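Local coordinates for protein tryptophan synthase alpha-subunit (Pyrococcus furiosus, PDB 1GEQ) that cleaves indoleglycerol phosphate by an aldol reaction into indole and glyceraldehyde 3-phosphate, as the alpha subunit of tryptophan synthase, at residues D17-Y31 against R232-L246. Sequence-based numbering, arbitrary orientation.
Sequences DKQSTLNFLLALDEY and REATEFLKKKVEELL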
loop_
_atom_site.group_PDB
_atom_site.type_symbol
_atom_site.label_atom_id
_atom_site.label_comp_id
_atom_site.label_asym_id
_atom_site.label_seq_id
_atom_site.Cartn_x
_atom_site.Cartn_y
_atom_site.Cartn_z
ATOM N N ASP A 17 -16.095 5.293 -5.892
ATOM C CA ASP A 17 -16.200 6.725 -5.624
ATOM C C ASP A 17 -15.565 7.048 -4.270
ATOM O O ASP A 17 -15.372 6.156 -3.450
ATOM C CB ASP A 17 -17.674 7.179 -5.685
ATOM C CG ASP A 17 -18.601 6.311 -4.859
ATOM O OD1 ASP A 17 -18.543 6.373 -3.616
ATOM O OD2 ASP A 17 -19.396 5.559 -5.459
ATOM N N LYS A 18 -15.240 8.318 -4.035
ATOM C CA LYS A 18 -14.581 8.709 -2.791
ATOM C C LYS A 18 -15.345 8.371 -1.516
ATOM O O LYS A 18 -14.732 8.073 -0.489
ATOM C CB LYS A 18 -14.243 10.204 -2.808
ATOM C CG LYS A 18 -15.435 11.134 -2.707
ATOM C CD LYS A 18 -14.979 12.585 -2.590
ATOM C CE LYS A 18 -16.161 13.492 -2.274
ATOM N NZ LYS A 18 -15.750 14.915 -2.150
ATOM N N GLN A 19 -16.672 8.409 -1.579
ATOM C CA GLN A 19 -17.479 8.096 -0.406
ATOM C C GLN A 19 -17.437 6.605 -0.084
ATOM O O GLN A 19 -17.374 6.211 1.081
ATOM C CB GLN A 19 -18.930 8.533 -0.619
ATOM C CG GLN A 19 -19.783 8.390 0.628
ATOM C CD GLN A 19 -19.308 9.295 1.755
ATOM O OE1 GLN A 19 -19.143 8.855 2.897
ATOM N NE2 GLN A 19 -19.088 10.567 1.439
ATOM N N SER A 20 -17.475 5.771 -1.116
ATOM C CA SER A 20 -17.430 4.335 -0.896
ATOM C C SER A 20 -16.075 3.949 -0.306
ATOM O O SER A 20 -16.007 3.118 0.593
ATOM C CB SER A 20 -17.680 3.587 -2.207
ATOM O OG SER A 20 -19.014 3.808 -2.659
ATOM N N THR A 21 -15.006 4.565 -0.809
ATOM C CA THR A 21 -13.663 4.283 -0.317
ATOM C C THR A 21 -13.632 4.492 1.192
ATOM O O THR A 21 -13.179 3.628 1.936
ATOM C CB THR A 21 -12.608 5.203 -0.973
ATOM O OG1 THR A 21 -12.622 5.019 -2.393
ATOM C CG2 THR A 21 -11.211 4.869 -0.449
ATOM N N LEU A 22 -14.113 5.651 1.638
ATOM C CA LEU A 22 -14.159 5.963 3.065
ATOM C C LEU A 22 -14.950 4.888 3.805
ATOM O O LEU A 22 -14.509 4.383 4.840
ATOM C CB LEU A 22 -14.796 7.341 3.289
ATOM C CG LEU A 22 -14.951 7.824 4.737
ATOM C CD1 LEU A 22 -13.604 7.755 5.457
ATOM C CD2 LEU A 22 -15.497 9.251 4.745
ATOM N N ASN A 23 -16.118 4.532 3.272
ATOM C CA ASN A 23 -16.950 3.506 3.882
ATOM C C ASN A 23 -16.196 2.183 4.000
ATOM O O ASN A 23 -16.317 1.476 5.004
ATOM C CB ASN A 23 -18.225 3.281 3.060
ATOM C CG ASN A 23 -19.228 4.407 3.214
ATOM O OD1 ASN A 23 -19.058 5.303 4.043
ATOM N ND2 ASN A 23 -20.288 4.361 2.418
ATOM N N PHE A 24 -15.427 1.839 2.972
ATOM C CA PHE A 24 -14.669 0.593 3.005
ATOM C C PHE A 24 -13.612 0.653 4.103
ATOM O O PHE A 24 -13.449 -0.302 4.856
ATOM C CB PHE A 24 -13.982 0.328 1.656
ATOM C CG PHE A 24 -14.934 0.187 0.489
ATOM C CD1 PHE A 24 -16.232 -0.291 0.674
ATOM C CD2 PHE A 24 -14.512 0.480 -0.806
ATOM C CE1 PHE A 24 -17.090 -0.479 -0.415
ATOM C CE2 PHE A 24 -15.361 0.295 -1.898
ATOM C CZ PHE A 24 -16.656 -0.183 -1.703
ATOM N N LEU A 25 -12.892 1.767 4.185
ATOM C CA LEU A 25 -11.846 1.926 5.193
ATOM C C LEU A 25 -12.381 1.782 6.616
ATOM O O LEU A 25 -11.794 1.082 7.449
ATOM C CB LEU A 25 -11.163 3.290 5.035
ATOM C CG LEU A 25 -10.332 3.519 3.767
ATOM C CD1 LEU A 25 -9.758 4.923 3.784
ATOM C CD2 LEU A 25 -9.229 2.483 3.680
ATOM N N LEU A 26 -13.496 2.446 6.897
ATOM C CA LEU A 26 -14.101 2.382 8.223
ATOM C C LEU A 26 -14.534 0.958 8.564
ATOM O O LEU A 26 -14.446 0.533 9.713
ATOM C CB LEU A 26 -15.296 3.341 8.288
ATOM C CG LEU A 26 -14.889 4.819 8.240
ATOM C CD1 LEU A 26 -16.098 5.704 7.976
ATOM C CD2 LEU A 26 -14.225 5.190 9.554
ATOM N N ALA A 27 -14.988 0.210 7.566
ATOM C CA ALA A 27 -15.415 -1.160 7.812
ATOM C C ALA A 27 -14.251 -2.129 8.043
ATOM O O ALA A 27 -14.390 -3.100 8.791
ATOM C CB ALA A 27 -16.279 -1.654 6.656
ATOM N N LEU A 28 -13.110 -1.879 7.404
ATOM C CA LEU A 28 -11.957 -2.769 7.554
ATOM C C LEU A 28 -10.995 -2.359 8.668
ATOM O O LEU A 28 -10.117 -3.135 9.058
ATOM C CB LEU A 28 -11.170 -2.843 6.242
ATOM C CG LEU A 28 -11.886 -3.398 5.006
ATOM C CD1 LEU A 28 -10.976 -3.288 3.786
ATOM C CD2 LEU A 28 -12.282 -4.841 5.255
ATOM N N ASP A 29 -11.159 -1.147 9.179
ATOM C CA ASP A 29 -10.273 -0.642 10.218
ATOM C C ASP A 29 -10.040 -1.567 11.418
ATOM O O ASP A 29 -8.906 -1.723 11.858
ATOM C CB ASP A 29 -10.772 0.707 10.724
ATOM C CG ASP A 29 -9.705 1.468 11.488
ATOM O OD1 ASP A 29 -10.054 2.254 12.389
ATOM O OD2 ASP A 29 -8.509 1.278 11.175
ATOM N N GLU A 30 -11.095 -2.187 11.940
ATOM C CA GLU A 30 -10.931 -3.059 13.103
ATOM C C GLU A 30 -10.071 -4.297 12.859
ATOM O O GLU A 30 -9.676 -4.966 13.809
ATOM C CB GLU A 30 -12.288 -3.502 13.658
ATOM C CG GLU A 30 -13.126 -4.321 12.702
ATOM C CD GLU A 30 -14.300 -4.992 13.400
ATOM O OE1 GLU A 30 -15.426 -4.946 12.860
ATOM O OE2 GLU A 30 -14.091 -5.571 14.486
ATOM N N TYR A 31 -9.777 -4.604 11.601
ATOM C CA TYR A 31 -8.956 -5.773 11.299
ATOM C C TYR A 31 -7.567 -5.376 10.809
ATOM O O TYR A 31 -6.672 -6.216 10.734
ATOM C CB TYR A 31 -9.580 -6.639 10.197
ATOM C CG TYR A 31 -11.029 -7.011 10.367
ATOM C CD1 TYR A 31 -12.028 -6.320 9.686
ATOM C CD2 TYR A 31 -11.400 -8.099 11.159
ATOM C CE1 TYR A 31 -13.364 -6.706 9.778
ATOM C CE2 TYR A 31 -12.734 -8.493 11.261
ATOM C CZ TYR A 31 -13.709 -7.790 10.565
ATOM O OH TYR A 31 -15.027 -8.181 10.643
ATOM N N ARG A 232 -20.358 -0.247 -4.847
ATOM C CA ARG A 232 -20.727 0.379 -3.579
ATOM C C ARG A 232 -21.224 -0.596 -2.517
ATOM O O ARG A 232 -21.180 -0.297 -1.325
ATOM C CB ARG A 232 -21.791 1.443 -3.837
ATOM C CG ARG A 232 -21.418 2.403 -4.948
ATOM C CD ARG A 232 -22.565 3.342 -5.237
ATOM N NE ARG A 232 -22.788 4.260 -4.129
ATOM C CZ ARG A 232 -22.445 5.543 -4.150
ATOM N NH1 ARG A 232 -21.871 6.056 -5.230
ATOM N NH2 ARG A 232 -22.669 6.312 -3.092
ATOM N N GLU A 233 -21.690 -1.762 -2.949
ATOM C CA GLU A 233 -22.211 -2.785 -2.040
ATOM C C GLU A 233 -21.172 -3.830 -1.612
ATOM O O GLU A 233 -21.528 -4.907 -1.134
ATOM C CB GLU A 233 -23.374 -3.516 -2.709
ATOM C CG GLU A 233 -24.620 -2.680 -2.927
ATOM C CD GLU A 233 -25.359 -2.397 -1.635
ATOM O OE1 GLU A 233 -25.037 -1.393 -0.963
ATOM O OE2 GLU A 233 -26.257 -3.194 -1.286
ATOM N N ALA A 234 -19.896 -3.511 -1.774
ATOM C CA ALA A 234 -18.818 -4.439 -1.437
ATOM C C ALA A 234 -18.506 -4.589 0.054
ATOM O O ALA A 234 -18.007 -5.628 0.494
ATOM C CB ALA A 234 -17.548 -4.025 -2.195
ATOM N N THR A 235 -18.818 -3.552 0.822
ATOM C CA THR A 235 -18.541 -3.519 2.259
ATOM C C THR A 235 -18.623 -4.842 3.020
ATOM O O THR A 235 -17.623 -5.320 3.557
ATOM C CB THR A 235 -19.459 -2.507 2.954
ATOM O OG1 THR A 235 -19.414 -1.266 2.243
ATOM C CG2 THR A 235 -18.997 -2.261 4.383
ATOM N N GLU A 236 -19.808 -5.435 3.073
ATOM C CA GLU A 236 -19.990 -6.683 3.806
ATOM C C GLU A 236 -19.120 -7.818 3.276
ATOM O O GLU A 236 -18.624 -8.642 4.046
ATOM C CB GLU A 236 -21.459 -7.107 3.769
ATOM C CG GLU A 236 -22.440 -5.943 3.791
ATOM C CD GLU A 236 -22.437 -5.162 2.481
ATOM O OE1 GLU A 236 -22.142 -3.949 2.498
ATOM O OE2 GLU A 236 -22.727 -5.768 1.429
ATOM N N PHE A 237 -18.932 -7.877 1.963
ATOM C CA PHE A 237 -18.121 -8.941 1.397
ATOM C C PHE A 237 -16.635 -8.730 1.688
ATOM O O PHE A 237 -15.876 -9.691 1.772
ATOM C CB PHE A 237 -18.374 -9.068 -0.108
ATOM C CG PHE A 237 -19.830 -9.281 -0.458
ATOM C CD1 PHE A 237 -20.645 -8.202 -0.789
ATOM C CD2 PHE A 237 -20.393 -10.554 -0.405
ATOM C CE1 PHE A 237 -22.000 -8.389 -1.064
ATOM C CE2 PHE A 237 -21.750 -10.750 -0.678
ATOM C CZ PHE A 237 -22.552 -9.665 -1.006
ATOM N N LEU A 238 -16.221 -7.477 1.834
ATOM C CA LEU A 238 -14.828 -7.172 2.148
ATOM C C LEU A 238 -14.510 -7.672 3.559
ATOM O O LEU A 238 -13.474 -8.296 3.786
ATOM C CB LEU A 238 -14.576 -5.659 2.059
ATOM C CG LEU A 238 -14.664 -5.020 0.666
ATOM C CD1 LEU A 238 -14.564 -3.498 0.775
ATOM C CD2 LEU A 238 -13.562 -5.579 -0.227
ATOM N N LYS A 239 -15.411 -7.413 4.502
ATOM C CA LYS A 239 -15.213 -7.850 5.879
ATOM C C LYS A 239 -15.143 -9.372 5.934
ATOM O O LYS A 239 -14.292 -9.940 6.619
ATOM C CB LYS A 239 -16.358 -7.340 6.767
ATOM C CG LYS A 239 -16.588 -5.835 6.676
ATOM C CD LYS A 239 -17.755 -5.364 7.550
ATOM C CE LYS A 239 -17.419 -5.444 9.037
ATOM N NZ LYS A 239 -18.284 -6.427 9.755
ATOM N N LYS A 240 -16.029 -10.034 5.199
ATOM C CA LYS A 240 -16.054 -11.490 5.182
ATOM C C LYS A 240 -14.767 -12.071 4.606
ATOM O O LYS A 240 -14.285 -13.101 5.070
ATOM C CB LYS A 240 -17.266 -11.988 4.391
ATOM C CG LYS A 240 -18.560 -11.894 5.181
ATOM C CD LYS A 240 -18.610 -12.964 6.256
ATOM C CE LYS A 240 -19.030 -14.302 5.658
ATOM N NZ LYS A 240 -18.495 -15.465 6.427
ATOM N N LYS A 241 -14.204 -11.406 3.605
ATOM C CA LYS A 241 -12.968 -11.889 3.002
ATOM C C LYS A 241 -11.784 -11.705 3.960
ATOM O O LYS A 241 -10.945 -12.596 4.093
ATOM C CB LYS A 241 -12.716 -11.170 1.669
ATOM C CG LYS A 241 -11.366 -11.463 1.042
ATOM C CD LYS A 241 -11.009 -12.948 1.040
ATOM C CE LYS A 241 -11.432 -13.667 -0.227
ATOM N NZ LYS A 241 -10.628 -14.922 -0.401
ATOM N N VAL A 242 -11.708 -10.551 4.617
ATOM C CA VAL A 242 -10.624 -10.307 5.565
ATOM C C VAL A 242 -10.779 -11.290 6.723
ATOM O O VAL A 242 -9.797 -11.833 7.228
ATOM C CB VAL A 242 -10.655 -8.851 6.105
ATOM C CG1 VAL A 242 -9.637 -8.680 7.224
ATOM C CG2 VAL A 242 -10.356 -7.877 4.975
ATOM N N GLU A 243 -12.021 -11.535 7.133
ATOM C CA GLU A 243 -12.267 -12.468 8.219
ATOM C C GLU A 243 -11.738 -13.846 7.856
ATOM O O GLU A 243 -11.082 -14.501 8.668
ATOM C CB GLU A 243 -13.761 -12.532 8.535
ATOM C CG GLU A 243 -14.154 -11.671 9.713
ATOM C CD GLU A 243 -15.656 -11.537 9.876
ATOM O OE1 GLU A 243 -16.376 -12.537 9.671
ATOM O OE2 GLU A 243 -16.110 -10.427 10.220
ATOM N N GLU A 244 -12.015 -14.283 6.632
ATOM C CA GLU A 244 -11.540 -15.578 6.169
ATOM C C GLU A 244 -10.009 -15.632 6.200
ATOM O O GLU A 244 -9.416 -16.628 6.616
ATOM C CB GLU A 244 -12.028 -15.833 4.742
ATOM C CG GLU A 244 -11.351 -17.013 4.054
ATOM C CD GLU A 244 -11.532 -16.980 2.540
ATOM O OE1 GLU A 244 -10.812 -17.718 1.831
ATOM O OE2 GLU A 244 -12.399 -16.212 2.065
ATOM N N LEU A 245 -9.374 -14.557 5.751
ATOM C CA LEU A 245 -7.920 -14.510 5.726
ATOM C C LEU A 245 -7.329 -14.478 7.129
ATOM O O LEU A 245 -6.202 -14.921 7.343
ATOM C CB LEU A 245 -7.454 -13.295 4.927
ATOM C CG LEU A 245 -7.833 -13.357 3.444
ATOM C CD1 LEU A 245 -7.386 -12.079 2.745
ATOM C CD2 LEU A 245 -7.191 -14.581 2.805
ATOM N N LEU A 246 -8.092 -13.953 8.084
ATOM C CA LEU A 246 -7.646 -13.892 9.467
ATOM C C LEU A 246 -7.974 -15.207 10.172
ATOM O O LEU A 246 -7.549 -15.435 11.307
ATOM C CB LEU A 246 -8.316 -12.724 10.199
ATOM C CG LEU A 246 -7.815 -11.318 9.840
ATOM C CD1 LEU A 246 -8.524 -10.274 10.692
ATOM C CD2 LEU A 246 -6.316 -11.243 10.061
HETATM O O HOH W 1 -20.524 1.991 -0.358
#
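The Phe24 ring takes CD1 of Leu238 over one face, a CH-pi contact with the methyl 4.0 Å from the ring centroid, while the carbonyl oxygen of Ser20 lies over the rim of the opposite face. Thr235 OG1 meets the ring edge in its plane, 3.6 Å from CE1, where the ring hydrogens offer a weakly positive border to the oxygen. With CG anti to the carbonyl carbon (chi1 -61°), the flat ring reaches across to the second helix, a place that suits a broad apolar group.

Tyr31 is apolar along CB and the ring and polar at its OH: CB lies against Val242 CG1 and CD2 against Leu246 CD1, whereas OH donates to the anti lone pair of Glu243 OE2 at 2.5 Å, a carboxylate suiting a phenol donor. Ring and carboxylate planes are turned 54° apart. Ser20 OG sits over the centre of one face of the Arg232 guanidinium, and a water donates to both Ser20 OG and Arg232 O. The long arginine chain, bent at chi3, spans to Asp17, whose OD2 forms a salt bridge with NH1 of Arg232 at 2.5 Å. Asp17 OD1 caps helix 18-28 by accepting from Ser20 N, and also accepts from Ser20 OG.

Between these ends, the small Ala27 leaves room for Thr235 CG2, which rests on its methyl, while Leu28 CD2 packs on Val242 CG2 at 3.6 Å, branched methyls filling the buried side.

The segment axes, 9.6 Å apart, run in the same general sense with a crossing angle of -35°. Phe24 also touches Leu11, and Val242 touches Leu7, of strand 6-12. Thus the first and last helices of the outer layer meet beside the first strand, closing the helical ring of a TIM barrel, the fold of the TrpA family.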